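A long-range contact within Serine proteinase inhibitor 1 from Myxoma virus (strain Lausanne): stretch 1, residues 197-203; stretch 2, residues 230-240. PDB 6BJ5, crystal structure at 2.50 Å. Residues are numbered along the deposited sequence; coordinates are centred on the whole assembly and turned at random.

Stretch 1, residues 197-203: GYSVTEL
Stretch 2, residues 230-240: SLVRFWIRNMR

The contact turns on one nearly linear polar bond set in a largely apolar interface: Trp235 NE1 donates to Tyr198 OH at 2.8 Å, with an N-H...O angle of 169°. This is the only hydrogen bond between the stretches, and it satisfies the indole N-H where both side chains are buried.

The frame is a strand, 198-203, laid across a helix whose last residues are 230-238. Their axes approach to 9.3 Å, and their N-to-C directions differ by 74° (signed crossing angle -74°). Register is set by Val200 CA and Trp235 CA, 7.0 Å apart. Extended backbone angles, such as -137/135 at Val200, give the strand its alternation: Tyr198, Val200 and Glu202 point toward the helical stretch, Ser199 and Thr201 away. Leu231 and Trp235 on the helix, and Met239 just beyond its end, come at intervals of four residues, and all three point toward the strand; Trp235 N bonds Leu231 O (2.9 Å) and Met239 N bonds Trp235 O (3.0 Å).

Tyr198 takes chi1 p (64°) and chi2 89°; Trp235 takes chi1 m (-70°) and chi2 -18°. The tyrosine ring and the five-membered indole ring are oblique, planes at 73° and centroids 5.5 Å apart, and Trp235 NE1 and Tyr198 OH each lie at the edge of the other's ring, near its plane. Val200, chi1 t, covers one face of the indole: its CG2 lies 3.7 Å from the five-membered ring centroid, 4° off the normal, a CH-pi contact.

Met239, the first residue to leave helical phi/psi (-76/140), extends the surface along the strand. Its m, t, m side chain places SD 3.6 Å from Val200 CG1 and equally far from Val200 O, while its CE reaches 3.7 Å from Glu202 OE1. Glu202, t at chi1 and chi2, has both carboxylate oxygens hydrogen-bonded elsewhere in the structure. The contact buries 318 Å² in all.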

# COMPACT_ATOMS: atom_id res chain seq x y z
N GLY A 197 14.08 -20.44 -5.05
CA GLY A 197 13.01 -21.40 -4.87
C GLY A 197 11.82 -20.83 -4.10
O GLY A 197 11.93 -20.43 -2.94
N TYR A 198 10.67 -20.84 -4.76
CA TYR A 198 9.43 -20.28 -4.23
C TYR A 198 8.31 -20.64 -5.19
O TYR A 198 8.54 -21.09 -6.32
CB TYR A 198 9.52 -18.75 -4.06
CG TYR A 198 9.71 -17.93 -5.33
CD1 TYR A 198 8.61 -17.48 -6.06
CD2 TYR A 198 10.98 -17.58 -5.78
CE1 TYR A 198 8.76 -16.72 -7.21
CE2 TYR A 198 11.15 -16.83 -6.93
CZ TYR A 198 10.04 -16.40 -7.64
OH TYR A 198 10.20 -15.66 -8.78
N SER A 199 7.08 -20.40 -4.75
CA SER A 199 5.91 -20.53 -5.59
C SER A 199 5.14 -19.23 -5.58
O SER A 199 5.34 -18.36 -4.73
CB SER A 199 5.00 -21.65 -5.11
OG SER A 199 4.48 -21.30 -3.86
N VAL A 200 4.24 -19.09 -6.55
CA VAL A 200 3.33 -17.96 -6.62
C VAL A 200 1.96 -18.52 -6.99
O VAL A 200 1.86 -19.37 -7.88
CB VAL A 200 3.79 -16.89 -7.63
CG1 VAL A 200 2.82 -15.72 -7.67
CG2 VAL A 200 5.18 -16.40 -7.30
N THR A 201 0.93 -18.07 -6.30
CA THR A 201 -0.40 -18.63 -6.45
C THR A 201 -1.42 -17.50 -6.46
O THR A 201 -1.35 -16.61 -5.60
CB THR A 201 -0.69 -19.62 -5.31
OG1 THR A 201 0.32 -20.65 -5.29
CG2 THR A 201 -2.08 -20.24 -5.45
N GLU A 202 -2.38 -17.55 -7.37
CA GLU A 202 -3.33 -16.46 -7.54
C GLU A 202 -4.66 -16.84 -6.92
O GLU A 202 -5.37 -17.72 -7.41
CB GLU A 202 -3.50 -16.09 -9.02
CG GLU A 202 -4.36 -14.85 -9.15
CD GLU A 202 -4.37 -14.25 -10.52
OE1 GLU A 202 -3.28 -13.96 -11.06
OE2 GLU A 202 -5.47 -13.98 -11.02
N LEU A 203 -5.03 -16.12 -5.88
CA LEU A 203 -6.31 -16.27 -5.22
C LEU A 203 -7.23 -15.17 -5.72
O LEU A 203 -7.06 -14.01 -5.34
CB LEU A 203 -6.15 -16.17 -3.71
CG LEU A 203 -5.11 -17.10 -3.09
CD1 LEU A 203 -4.78 -16.60 -1.70
CD2 LEU A 203 -5.69 -18.49 -2.99
N SER A 230 8.36 -6.10 -13.73
CA SER A 230 8.72 -7.16 -14.66
C SER A 230 8.54 -8.53 -14.01
O SER A 230 7.86 -9.41 -14.54
CB SER A 230 10.17 -6.98 -15.14
OG SER A 230 11.11 -7.58 -14.25
N LEU A 231 9.08 -8.68 -12.80
CA LEU A 231 8.96 -9.95 -12.11
C LEU A 231 7.50 -10.32 -11.91
O LEU A 231 7.13 -11.48 -12.08
CB LEU A 231 9.69 -9.88 -10.77
CG LEU A 231 9.66 -11.20 -10.03
CD1 LEU A 231 10.28 -12.28 -10.91
CD2 LEU A 231 10.43 -11.06 -8.73
N VAL A 232 6.65 -9.34 -11.59
CA VAL A 232 5.23 -9.62 -11.37
C VAL A 232 4.56 -10.07 -12.65
O VAL A 232 3.78 -11.03 -12.65
CB VAL A 232 4.52 -8.40 -10.76
CG1 VAL A 232 3.03 -8.64 -10.73
CG2 VAL A 232 5.05 -8.14 -9.35
N ARG A 233 4.82 -9.38 -13.77
CA ARG A 233 4.19 -9.81 -15.02
C ARG A 233 4.73 -11.17 -15.45
O ARG A 233 3.99 -11.99 -16.00
CB ARG A 233 4.41 -8.76 -16.11
CG ARG A 233 3.71 -7.40 -15.88
CD ARG A 233 3.88 -6.54 -17.12
NE ARG A 233 5.29 -6.54 -17.49
CZ ARG A 233 6.16 -5.58 -17.18
NH1 ARG A 233 5.76 -4.51 -16.50
NH2 ARG A 233 7.43 -5.70 -17.54
N PHE A 234 6.02 -11.42 -15.18
CA PHE A 234 6.60 -12.74 -15.39
C PHE A 234 5.82 -13.80 -14.63
O PHE A 234 5.39 -14.81 -15.22
CB PHE A 234 8.06 -12.71 -14.93
CG PHE A 234 8.77 -14.04 -15.00
CD1 PHE A 234 9.94 -14.23 -14.27
CD2 PHE A 234 8.31 -15.08 -15.79
CE1 PHE A 234 10.62 -15.43 -14.31
CE2 PHE A 234 8.99 -16.28 -15.82
CZ PHE A 234 10.14 -16.45 -15.08
N TRP A 235 5.61 -13.58 -13.33
CA TRP A 235 4.76 -14.46 -12.54
C TRP A 235 3.43 -14.69 -13.23
O TRP A 235 2.99 -15.83 -13.37
CB TRP A 235 4.53 -13.89 -11.14
CG TRP A 235 5.73 -13.90 -10.26
CD1 TRP A 235 6.86 -14.64 -10.42
CD2 TRP A 235 5.93 -13.10 -9.08
NE1 TRP A 235 7.75 -14.37 -9.42
CE2 TRP A 235 7.21 -13.43 -8.58
CE3 TRP A 235 5.15 -12.16 -8.40
CZ2 TRP A 235 7.73 -12.84 -7.41
CZ3 TRP A 235 5.68 -11.56 -7.24
CH2 TRP A 235 6.96 -11.90 -6.76
N ILE A 236 2.77 -13.62 -13.67
CA ILE A 236 1.43 -13.80 -14.21
C ILE A 236 1.46 -14.61 -15.50
O ILE A 236 0.54 -15.39 -15.77
CB ILE A 236 0.73 -12.45 -14.40
CG1 ILE A 236 0.44 -11.84 -13.02
CG2 ILE A 236 -0.56 -12.63 -15.21
CD1 ILE A 236 -0.05 -10.42 -13.04
N ARG A 237 2.52 -14.46 -16.31
CA ARG A 237 2.57 -15.19 -17.57
C ARG A 237 2.87 -16.66 -17.32
O ARG A 237 2.32 -17.53 -18.00
CB ARG A 237 3.60 -14.59 -18.53
CG ARG A 237 3.33 -13.16 -18.99
CD ARG A 237 4.35 -12.64 -20.01
NE ARG A 237 5.73 -12.97 -19.68
CZ ARG A 237 6.64 -12.08 -19.29
NH1 ARG A 237 6.32 -10.80 -19.16
NH2 ARG A 237 7.87 -12.48 -19.00
N ASN A 238 3.76 -16.96 -16.37
CA ASN A 238 4.26 -18.32 -16.19
C ASN A 238 3.51 -19.14 -15.14
O ASN A 238 3.86 -20.31 -14.95
CB ASN A 238 5.75 -18.29 -15.86
CG ASN A 238 6.59 -17.96 -17.07
OD1 ASN A 238 6.20 -17.16 -17.93
ND2 ASN A 238 7.73 -18.63 -17.18
N MET A 239 2.53 -18.58 -14.45
CA MET A 239 1.69 -19.41 -13.59
C MET A 239 0.72 -20.18 -14.46
O MET A 239 0.20 -19.65 -15.44
CB MET A 239 0.92 -18.59 -12.55
CG MET A 239 1.78 -17.89 -11.52
SD MET A 239 0.74 -17.01 -10.34
CE MET A 239 -0.10 -15.82 -11.38
N ARG A 240 0.51 -21.45 -14.12
CA ARG A 240 -0.34 -22.34 -14.89
C ARG A 240 -1.42 -22.91 -13.98
O ARG A 240 -1.14 -23.22 -12.81
CB ARG A 240 0.48 -23.48 -15.52
CG ARG A 240 1.84 -23.05 -16.04
CD ARG A 240 1.93 -23.20 -17.55
NE ARG A 240 0.86 -22.50 -18.27
CZ ARG A 240 0.90 -21.22 -18.62
NH1 ARG A 240 1.95 -20.48 -18.32
NH2 ARG A 240 -0.12 -20.69 -19.28